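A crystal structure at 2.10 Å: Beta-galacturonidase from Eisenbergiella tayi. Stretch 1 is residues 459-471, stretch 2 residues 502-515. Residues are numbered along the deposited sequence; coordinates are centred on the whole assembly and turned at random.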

# COMPACT_ATOMS: atom_id res chain seq x y z
N LYS A 459 -10.58 25.20 38.24
CA LYS A 459 -10.45 23.75 38.38
C LYS A 459 -9.33 23.22 37.49
O LYS A 459 -8.85 23.91 36.59
N PRO A 460 -8.86 21.99 37.74
CA PRO A 460 -7.91 21.38 36.81
C PRO A 460 -8.53 21.23 35.42
O PRO A 460 -9.74 21.06 35.29
N PHE A 461 -7.69 21.27 34.40
CA PHE A 461 -8.12 21.29 33.01
C PHE A 461 -7.30 20.28 32.22
O PHE A 461 -6.07 20.29 32.29
N LEU A 462 -7.99 19.42 31.47
CA LEU A 462 -7.36 18.42 30.60
C LEU A 462 -7.87 18.60 29.17
O LEU A 462 -9.04 18.94 28.97
N ILE A 463 -6.99 18.40 28.19
CA ILE A 463 -7.39 18.16 26.80
C ILE A 463 -7.59 16.65 26.65
O ILE A 463 -6.63 15.88 26.63
N THR A 464 -8.85 16.22 26.55
CA THR A 464 -9.13 14.80 26.52
C THR A 464 -9.11 14.21 25.12
O THR A 464 -9.14 12.98 24.98
N GLU A 465 -9.04 15.06 24.08
CA GLU A 465 -8.82 14.65 22.69
C GLU A 465 -8.12 15.78 21.96
O GLU A 465 -8.56 16.92 22.04
N ILE A 466 -7.02 15.46 21.28
CA ILE A 466 -6.44 16.27 20.21
C ILE A 466 -5.70 15.33 19.27
O ILE A 466 -5.12 14.33 19.70
N GLY A 467 -5.70 15.64 17.97
CA GLY A 467 -5.00 14.79 17.02
C GLY A 467 -5.37 15.11 15.58
O GLY A 467 -5.92 16.17 15.27
N ALA A 468 -5.06 14.15 14.70
CA ALA A 468 -5.18 14.40 13.27
C ALA A 468 -5.25 13.08 12.52
O ALA A 468 -4.65 12.08 12.93
N GLY A 469 -5.94 13.09 11.38
CA GLY A 469 -6.02 11.90 10.56
C GLY A 469 -4.76 11.68 9.75
O GLY A 469 -4.00 12.60 9.46
N ALA A 470 -4.53 10.41 9.40
CA ALA A 470 -3.50 10.04 8.44
C ALA A 470 -3.81 8.62 7.97
O ALA A 470 -3.97 7.72 8.80
N ILE A 471 -3.88 8.42 6.66
CA ILE A 471 -4.02 7.08 6.12
C ILE A 471 -2.62 6.50 5.99
O ILE A 471 -1.80 7.03 5.24
N GLU A 502 -0.41 27.05 30.50
CA GLU A 502 -0.47 27.13 31.96
C GLU A 502 -1.89 26.89 32.44
O GLU A 502 -2.84 27.47 31.91
N GLY A 503 -2.01 26.05 33.46
CA GLY A 503 -3.30 25.62 33.97
C GLY A 503 -3.81 24.32 33.38
O GLY A 503 -4.87 23.84 33.79
N CYS A 504 -3.09 23.72 32.44
CA CYS A 504 -3.50 22.48 31.81
C CYS A 504 -2.68 21.34 32.38
O CYS A 504 -1.45 21.39 32.35
N SER A 505 -3.35 20.31 32.90
CA SER A 505 -2.65 19.20 33.51
C SER A 505 -2.13 18.18 32.50
O SER A 505 -1.35 17.30 32.90
N GLY A 506 -2.53 18.26 31.23
CA GLY A 506 -2.02 17.35 30.22
C GLY A 506 -3.07 17.06 29.16
O GLY A 506 -4.02 17.81 28.98
N VAL A 507 -2.87 15.93 28.47
CA VAL A 507 -3.52 15.66 27.19
C VAL A 507 -3.69 14.16 26.99
O VAL A 507 -2.83 13.37 27.40
N TYR A 508 -4.80 13.76 26.35
CA TYR A 508 -4.93 12.45 25.72
C TYR A 508 -5.00 12.64 24.22
O TYR A 508 -5.92 13.29 23.71
N ILE A 509 -4.01 12.09 23.52
CA ILE A 509 -4.04 12.07 22.07
C ILE A 509 -5.22 11.24 21.57
O ILE A 509 -5.45 10.11 22.04
N TRP A 510 -5.95 11.78 20.62
CA TRP A 510 -6.90 11.00 19.84
C TRP A 510 -6.19 10.61 18.55
O TRP A 510 -5.95 11.47 17.70
N GLN A 511 -5.84 9.32 18.39
CA GLN A 511 -6.05 8.25 19.34
C GLN A 511 -4.91 7.26 19.13
O GLN A 511 -4.05 7.47 18.30
N PHE A 512 -4.89 6.17 19.89
CA PHE A 512 -3.79 5.22 19.80
C PHE A 512 -3.72 4.56 18.42
O PHE A 512 -2.68 4.60 17.75
N CYS A 513 -4.80 3.90 18.00
CA CYS A 513 -4.76 3.11 16.77
C CYS A 513 -5.98 3.44 15.92
O CYS A 513 -6.96 4.00 16.41
N ASP A 514 -5.89 3.13 14.63
CA ASP A 514 -7.07 3.30 13.78
C ASP A 514 -8.13 2.29 14.19
O ASP A 514 -7.81 1.19 14.64
N VAL A 515 -9.40 2.67 14.05
CA VAL A 515 -10.54 1.93 14.61
C VAL A 515 -11.63 1.81 13.56
O VAL A 515 -11.97 2.80 12.90

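The strand that includes Phe461 to Glu465 and the strand that includes Gly506 to Ile509 run parallel, their axes 13° apart and 4.7 Å at closest approach, and the two stretches bury 726 Å² between them. Backbone hydrogen bonds fix the spacing: Ser505 N donates to Phe461 O (2.8 Å), Ile463 N to Gly506 O (3.1 Å), Tyr508 N to Ile463 O (2.8 Å) and Trp510 N to Ile466 O (2.8 Å). The bond from Ile466 N to Tyr508 O is weak, at 3.4 Å and 137°.

Trp510 and Tyr508 give up the most surface, 80 and 79 Å². The CA-to-CB bond of Trp510 points toward the first stretch, and with chi1 t and chi2 -84° its indole lies beside Glu465, where CE3 of Trp510 comes within 3.6 Å of Glu465 CD. The approach is oblique to the ring. Glu465 (m, t) extends along the indole, and its carboxylate oxygens find hydrogen bonds elsewhere in the structure, as does Trp510 NE1, so the contact between them is one of packing.

The CA-to-CB bond of Tyr508 points sideways relative to the first stretch. With chi1 m and chi2 98°, its ring meets Thr464 at the edge: CA of Thr464 lies near the ring plane, and Thr464 CG2 is 4.3 Å from Tyr508 CD1. Tyr508 CB also sits 3.5 Å from Thr464 O.

Phe461 and Leu462, at 59 Å² each, point to opposite faces of the sheet. Phe461 (t) shares its face with Ile463, Cys504 and Val507. Its ring edge receives Cys504, with Phe461 CD2 3.9 Å from Cys504 CB, while Cys504 SG lies obliquely 5.2 Å from the ring centroid. Further along, Ile463 CG2 (chi1 m) is 4.1 Å from Val507 CG2 (chi1 p), and Val507 CG2 is 3.5 Å from Ile466 CG2, closing a small apolar cluster. Leu462 (m, t) reaches back with its end: CD2 lies 3.6 Å from Gly506 N and 3.8 Å from Ser505 CB. A CB on Gly506 would point to this face.

The backbone angles of Gly506 and Gly467 each call for glycine, since a CB would be jammed against the preceding carbonyl O. At Gly467 an ideal CB would also lie 2.0 Å from Trp510 O, a clash; its CA instead makes a CA-H...O contact with Trp510 O at 3.5 Å.

Waters join the ends. Water 1 donates to Lys459 O (2.8 Å) and Gly503 O (2.6 Å). Water 2 accepts from Phe461 N (2.9 Å) and from Ser505 OG (2.7 Å, chi1 m) and donates to Gly503 O (2.7 Å). Water 3 accepts from Ala468 N (2.8 Å) and is 2.8 Å from Trp510 O, one of several acceptors competing for its protons.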

# COMPACT_ATOMS: atom_id res chain seq x y z
CB LYS A 459 -11.78 23.08 38.00
CG LYS A 459 -12.92 23.31 38.97
CD LYS A 459 -14.22 22.92 38.29
CE LYS A 459 -15.39 23.02 39.22
NZ LYS A 459 -16.64 22.48 38.64
CB PRO A 460 -7.61 20.02 37.44
CG PRO A 460 -7.96 20.19 38.88
CD PRO A 460 -9.12 21.13 38.90
CB PHE A 461 -7.97 22.72 32.43
CG PHE A 461 -8.23 22.85 30.93
CD1 PHE A 461 -9.52 22.77 30.42
CD2 PHE A 461 -7.19 23.11 30.06
CE1 PHE A 461 -9.76 22.91 29.05
CE2 PHE A 461 -7.42 23.26 28.69
CZ PHE A 461 -8.70 23.15 28.19
CB LEU A 462 -7.67 16.99 31.07
CG LEU A 462 -6.97 16.45 32.31
CD1 LEU A 462 -7.59 15.14 32.75
CD2 LEU A 462 -5.46 16.30 32.04
CB ILE A 463 -6.34 18.67 25.81
CG1 ILE A 463 -6.17 20.19 25.91
CG2 ILE A 463 -6.73 18.25 24.37
CD1 ILE A 463 -7.47 20.95 25.76
CB THR A 464 -10.49 14.51 27.20
OG1 THR A 464 -11.42 15.56 26.91
CG2 THR A 464 -10.28 14.38 28.70
CB GLU A 465 -10.13 14.32 21.96
CG GLU A 465 -10.74 12.99 22.35
CD GLU A 465 -12.12 12.75 21.75
OE1 GLU A 465 -12.89 12.02 22.42
OE2 GLU A 465 -12.43 13.26 20.64
CB ILE A 466 -5.52 17.38 20.79
CG1 ILE A 466 -5.17 18.44 19.75
CG2 ILE A 466 -4.24 16.77 21.37
CD1 ILE A 466 -4.71 19.77 20.38
CB ALA A 468 -4.00 15.23 12.76
CB ALA A 470 -2.10 10.09 9.05
CB ILE A 471 -4.75 7.09 4.76
CG1 ILE A 471 -6.16 7.69 4.92
CG2 ILE A 471 -4.81 5.67 4.20
CD1 ILE A 471 -6.79 8.16 3.57
CB GLU A 502 0.01 28.51 32.45
CG GLU A 502 1.45 28.53 32.93
CD GLU A 502 1.95 29.95 33.19
OE1 GLU A 502 1.19 30.76 33.76
OE2 GLU A 502 3.11 30.25 32.80
CB CYS A 504 -3.34 22.56 30.28
SG CYS A 504 -3.71 21.01 29.37
CB SER A 505 -3.54 18.48 34.52
OG SER A 505 -3.72 19.30 35.66
CB VAL A 507 -2.71 16.27 26.02
CG1 VAL A 507 -1.27 15.74 26.03
CG2 VAL A 507 -3.35 15.94 24.67
CB TYR A 508 -6.16 11.67 26.19
CG TYR A 508 -6.12 11.25 27.62
CD1 TYR A 508 -6.76 12.00 28.60
CD2 TYR A 508 -5.42 10.10 28.01
CE1 TYR A 508 -6.71 11.63 29.94
CE2 TYR A 508 -5.38 9.71 29.35
CZ TYR A 508 -6.02 10.49 30.31
OH TYR A 508 -5.98 10.13 31.64
CB ILE A 509 -2.71 11.55 21.52
CG1 ILE A 509 -1.60 12.59 21.78
CG2 ILE A 509 -2.81 11.29 20.02
CD1 ILE A 509 -0.21 12.07 21.69
CB TRP A 510 -8.19 11.78 19.53
CG TRP A 510 -9.11 10.90 18.74
CD1 TRP A 510 -9.09 10.69 17.39
CD2 TRP A 510 -10.11 10.00 19.27
NE1 TRP A 510 -10.04 9.75 17.04
CE2 TRP A 510 -10.67 9.31 18.18
CE3 TRP A 510 -10.59 9.73 20.57
CZ2 TRP A 510 -11.71 8.37 18.33
CZ3 TRP A 510 -11.62 8.80 20.72
CH2 TRP A 510 -12.16 8.13 19.60
CB GLN A 511 -7.43 7.57 19.17
CG GLN A 511 -7.62 6.88 17.82
CD GLN A 511 -8.90 6.04 17.74
OE1 GLN A 511 -9.30 5.36 18.72
NE2 GLN A 511 -9.58 6.10 16.58
CB PHE A 512 -3.92 4.15 20.90
CG PHE A 512 -2.99 3.00 20.72
CD1 PHE A 512 -3.47 1.72 20.52
CD2 PHE A 512 -1.61 3.20 20.71
CE1 PHE A 512 -2.60 0.64 20.35
CE2 PHE A 512 -0.74 2.15 20.52
CZ PHE A 512 -1.23 0.86 20.35
CB CYS A 513 -4.72 1.61 17.06
SG CYS A 513 -6.18 1.01 17.94
CB ASP A 514 -6.71 3.10 12.31
CG ASP A 514 -5.71 4.14 11.80
OD1 ASP A 514 -5.57 5.24 12.39
OD2 ASP A 514 -5.06 3.85 10.79
CB VAL A 515 -11.12 2.61 15.86
CG1 VAL A 515 -12.39 1.89 16.32
CG2 VAL A 515 -10.06 2.71 17.00
O HOH W 1 -6.87 25.02 35.03
O HOH W 2 -5.02 21.63 35.39
O HOH W 3 -3.87 11.91 15.90